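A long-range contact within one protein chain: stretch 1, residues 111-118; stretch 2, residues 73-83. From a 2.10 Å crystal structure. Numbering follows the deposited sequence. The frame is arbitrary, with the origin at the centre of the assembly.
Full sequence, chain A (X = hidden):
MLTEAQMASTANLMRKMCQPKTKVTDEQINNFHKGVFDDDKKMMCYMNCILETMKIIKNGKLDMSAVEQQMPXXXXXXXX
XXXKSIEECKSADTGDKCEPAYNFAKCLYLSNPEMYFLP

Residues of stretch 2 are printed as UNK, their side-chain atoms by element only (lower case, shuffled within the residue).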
# COMPACT_ATOMS: atom_id res chain seq x y z
N SER A 111 3.49 11.40 -0.24
CA SER A 111 2.50 12.43 0.14
C SER A 111 2.53 12.67 1.65
O SER A 111 2.18 13.74 2.05
CB SER A 111 1.15 12.09 -0.33
OG SER A 111 0.48 11.29 0.60
N ASN A 112 2.97 11.69 2.42
CA ASN A 112 2.96 11.78 3.91
C ASN A 112 3.80 10.64 4.48
O ASN A 112 3.25 9.71 4.93
CB ASN A 112 1.53 11.72 4.45
CG ASN A 112 1.40 12.34 5.82
OD1 ASN A 112 2.39 12.60 6.48
ND2 ASN A 112 0.19 12.57 6.27
N PRO A 113 5.13 10.73 4.46
CA PRO A 113 5.95 9.65 4.94
C PRO A 113 5.63 9.18 6.36
O PRO A 113 5.58 8.03 6.56
CB PRO A 113 7.36 10.22 4.84
CG PRO A 113 7.25 11.23 3.78
CD PRO A 113 5.88 11.82 3.91
N GLU A 114 5.30 10.11 7.25
CA GLU A 114 5.04 9.75 8.65
C GLU A 114 3.77 8.93 8.81
O GLU A 114 3.74 8.14 9.69
CB GLU A 114 4.98 11.02 9.50
CG GLU A 114 4.87 10.77 10.99
CD GLU A 114 6.07 10.13 11.67
OE1 GLU A 114 5.92 9.72 12.82
OE2 GLU A 114 7.13 10.03 11.05
N MET A 115 2.76 9.14 7.98
CA MET A 115 1.46 8.46 8.15
C MET A 115 1.31 7.26 7.21
O MET A 115 0.26 6.71 7.12
CB MET A 115 0.32 9.46 7.95
CG MET A 115 0.46 10.71 8.78
SD MET A 115 0.61 10.35 10.51
CE MET A 115 -0.95 9.56 10.82
N TYR A 116 2.37 6.85 6.56
CA TYR A 116 2.29 5.69 5.69
C TYR A 116 2.23 4.42 6.53
O TYR A 116 3.07 4.20 7.40
CB TYR A 116 3.50 5.69 4.76
CG TYR A 116 3.61 4.55 3.79
CD1 TYR A 116 2.99 4.62 2.55
CD2 TYR A 116 4.38 3.43 4.08
CE1 TYR A 116 3.10 3.60 1.65
CE2 TYR A 116 4.50 2.39 3.17
CZ TYR A 116 3.86 2.49 1.95
OH TYR A 116 3.95 1.49 1.03
N PHE A 117 1.22 3.57 6.28
CA PHE A 117 1.05 2.37 7.09
C PHE A 117 0.95 1.08 6.28
O PHE A 117 0.66 0.03 6.87
CB PHE A 117 -0.18 2.50 7.99
CG PHE A 117 -1.45 2.77 7.24
CD1 PHE A 117 -2.13 1.74 6.59
CD2 PHE A 117 -1.97 4.05 7.18
CE1 PHE A 117 -3.30 1.99 5.88
CE2 PHE A 117 -3.14 4.31 6.49
CZ PHE A 117 -3.80 3.29 5.83
N LEU A 118 1.15 1.12 4.96
CA LEU A 118 1.11 -0.12 4.19
C LEU A 118 2.19 -1.08 4.67
O LEU A 118 3.29 -0.66 5.06
CB LEU A 118 1.31 0.14 2.71
CG LEU A 118 0.31 1.07 2.00
CD1 LEU A 118 0.60 1.10 0.50
CD2 LEU A 118 -1.12 0.65 2.27
N UNK A 73 -13.06 2.31 8.62
CA UNK A 73 -12.41 1.34 9.50
C UNK A 73 -11.05 1.83 9.99
O UNK A 73 -10.44 1.16 10.83
c UNK A 73 -12.23 0.00 8.79
c UNK A 73 -13.58 -0.61 8.46
o UNK A 73 -11.48 0.19 7.58
N UNK A 74 -10.56 2.97 9.49
CA UNK A 74 -9.25 3.46 9.87
C UNK A 74 -9.30 4.11 11.25
O UNK A 74 -10.29 4.77 11.58
c UNK A 74 -8.30 4.01 7.47
c UNK A 74 -7.90 5.20 6.63
c UNK A 74 -8.75 4.49 8.85
c UNK A 74 -7.15 3.03 7.61
N UNK A 75 -8.26 3.94 12.06
CA UNK A 75 -8.13 4.77 13.26
C UNK A 75 -8.15 6.23 12.87
O UNK A 75 -7.59 6.63 11.84
c UNK A 75 -6.52 2.98 13.29
c UNK A 75 -7.17 2.96 11.94
c UNK A 75 -6.77 4.36 13.83
N UNK A 76 -8.84 7.04 13.68
CA UNK A 76 -9.04 8.45 13.33
C UNK A 76 -7.72 9.17 13.10
O UNK A 76 -7.67 10.13 12.33
c UNK A 76 -11.01 10.68 16.68
c UNK A 76 -9.52 10.37 16.59
c UNK A 76 -9.24 9.09 15.81
c UNK A 76 -9.85 9.15 14.42
n UNK A 76 -11.76 9.69 17.51
N UNK A 77 -6.65 8.71 13.71
CA UNK A 77 -5.38 9.43 13.47
C UNK A 77 -4.89 9.24 12.03
O UNK A 77 -4.09 10.02 11.62
n UNK A 77 -0.74 6.04 15.18
c UNK A 77 -3.89 7.58 14.49
c UNK A 77 -4.33 9.03 14.51
c UNK A 77 -2.44 7.43 14.07
c UNK A 77 -1.46 7.33 15.21
N UNK A 78 -5.44 8.27 11.31
CA UNK A 78 -5.00 8.00 9.93
C UNK A 78 -6.05 8.51 8.96
O UNK A 78 -5.70 8.81 7.84
c UNK A 78 -3.50 5.96 10.31
c UNK A 78 -2.32 4.59 11.89
o UNK A 78 0.06 4.56 11.88
c UNK A 78 -2.29 6.38 9.82
c UNK A 78 -1.10 5.91 10.34
c UNK A 78 -1.11 5.01 11.38
c UNK A 78 -4.78 6.50 9.73
c UNK A 78 -3.50 5.07 11.35
N UNK A 79 -7.28 8.70 9.43
CA UNK A 79 -8.40 9.10 8.56
C UNK A 79 -8.09 10.34 7.72
O UNK A 79 -8.23 10.30 6.54
n UNK A 79 -12.42 6.90 9.23
c UNK A 79 -10.87 8.66 8.78
c UNK A 79 -9.65 9.31 9.39
c UNK A 79 -11.45 7.64 9.71
o UNK A 79 -11.03 7.52 10.85
N UNK A 80 -7.63 11.40 8.34
CA UNK A 80 -7.40 12.63 7.58
C UNK A 80 -6.22 12.48 6.63
O UNK A 80 -6.32 12.94 5.51
c UNK A 80 -7.19 13.78 8.56
o UNK A 80 -7.97 17.34 8.29
o UNK A 80 -7.95 15.98 10.01
c UNK A 80 -7.77 16.24 8.80
c UNK A 80 -7.28 15.12 7.89
N UNK A 81 -5.13 11.88 7.11
CA UNK A 81 -3.92 11.74 6.27
C UNK A 81 -4.20 10.82 5.09
O UNK A 81 -3.70 11.11 4.06
o UNK A 81 -3.04 10.16 7.82
c UNK A 81 -2.73 11.28 7.05
N UNK A 82 -5.02 9.81 5.27
CA UNK A 82 -5.33 8.88 4.16
C UNK A 82 -6.15 9.59 3.08
O UNK A 82 -5.81 9.46 1.94
o UNK A 82 -4.90 6.96 5.35
c UNK A 82 -6.44 6.71 3.57
c UNK A 82 -5.96 7.60 4.68
N UNK A 83 -7.17 10.33 3.49
CA UNK A 83 -8.04 11.06 2.55
C UNK A 83 -7.17 11.97 1.69
O UNK A 83 -7.29 11.91 0.50
c UNK A 83 -11.46 11.58 4.34
c UNK A 83 -10.07 10.98 4.15
n UNK A 83 -11.95 12.49 6.61
c UNK A 83 -9.12 11.83 3.31
c UNK A 83 -12.09 11.33 5.69
O HOH W 1 -2.10 8.20 6.23
O HOH W 2 -1.64 13.26 3.72

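Position 73 carries three side-chain atoms, one carbon bearing an oxygen and a second carbon. This beta-branched pattern is Thr-73; it lies beyond reach of stretch 1, and its hydroxyl is hydrogen-bonded elsewhere in the structure.

Position 74 has four carbons, forked at the second, with no polar atom; a carbon at the end of the fork touches the ring of Phe-117. It is Leu-74, and its CB points toward stretch 1. Leu-74 CD2 lies 3.8 Å from Phe-117 CZ, an apolar contact that suits a branched aliphatic chain beside an aromatic ring.

At position 75 three carbons close a ring onto the backbone nitrogen, which identifies Pro-75. Its ring does not touch stretch 1, but its O accepts a hydrogen bond from N of position 78 (2.8 Å).

Position 76 shows four carbons in a row ending in nitrogen: Lys-76, exposed and out of reach, where a charged chain can stay in solvent.

Position 77 repeats that pattern, and one of its carbons approaches the end of Met-115. It is Lys-77. Its chain makes only a modest contact, Lys-77 CD to Met-115 CE 4.2 Å, while its amino group finds a hydrogen-bonding partner elsewhere in the structure. The backbone comes closer: Met-115 CE is 3.3 Å from Lys-77 O.

Position 78 has one carbon followed by a six-carbon ring bearing an oxygen, and the ring touches both Phe-117 and Met-115; hence Tyr-78. Its CB points sideways, yet the end of the side chain comes nearer to stretch 1. The edge of the Phe-117 ring meets its face, with centroids 5.0 Å apart and planes at 66°; Phe-117 CD2 to Tyr-78 CD1 is 3.5 Å. Tyr-78 CD1 also lies 3.6 Å from Met-115 CE, so the broad ring serves two apolar partners.

Position 79, three carbons with the third carrying one oxygen and one nitrogen, is Gln-79 by its modelled amide. Its CB points away from stretch 1, which leaves it no part in the contact.

Position 80, three carbons ending in two oxygens, is Glu-80, an exposed carboxylate out of reach of stretch 1.

Position 81 has one carbon and one oxygen; the carbon lies against the amide of Asn-112 and the oxygen against Met-115. It is Ser-81. Its small side chain suits the place where the CA atoms of the two stretches come nearest, Ser-81 CA to Met-115 CA 6.6 Å. Ser-81 CB lies 3.3 Å from Asn-112 ND2, and Ser-81 OG, 3.4 Å from Met-115 CB, donates to Tyr-78 O (3.0 Å).

Position 82, one carbon carrying an oxygen and a carbon, sets its oxygen against the ring of Phe-117. It is Thr-82. Thr-82 OG1 sits at the edge of that ring, 3.4 Å from Phe-117 CE2, and also reaches a water that hydrogen-bonds to Ser-81 OG and Met-115 O, so the short chain joins the apolar contact to the polar one.

Position 83, four carbons ending in nitrogen, is Lys-83, exposed and distant.

The contact works by packing, since no direct hydrogen bond crosses it. Met-115 and Phe-117 lie against Tyr-78, and water supplies the polar links: one molecule donates to Ser-81 OG (2.7 Å) and Met-115 O (2.9 Å), while another donates to Ser-81 O (3.0 Å) and accepts from Asn-112 ND2 (3.2 Å).

Stretch 2, residues 73-83: TLPKKYQESTK
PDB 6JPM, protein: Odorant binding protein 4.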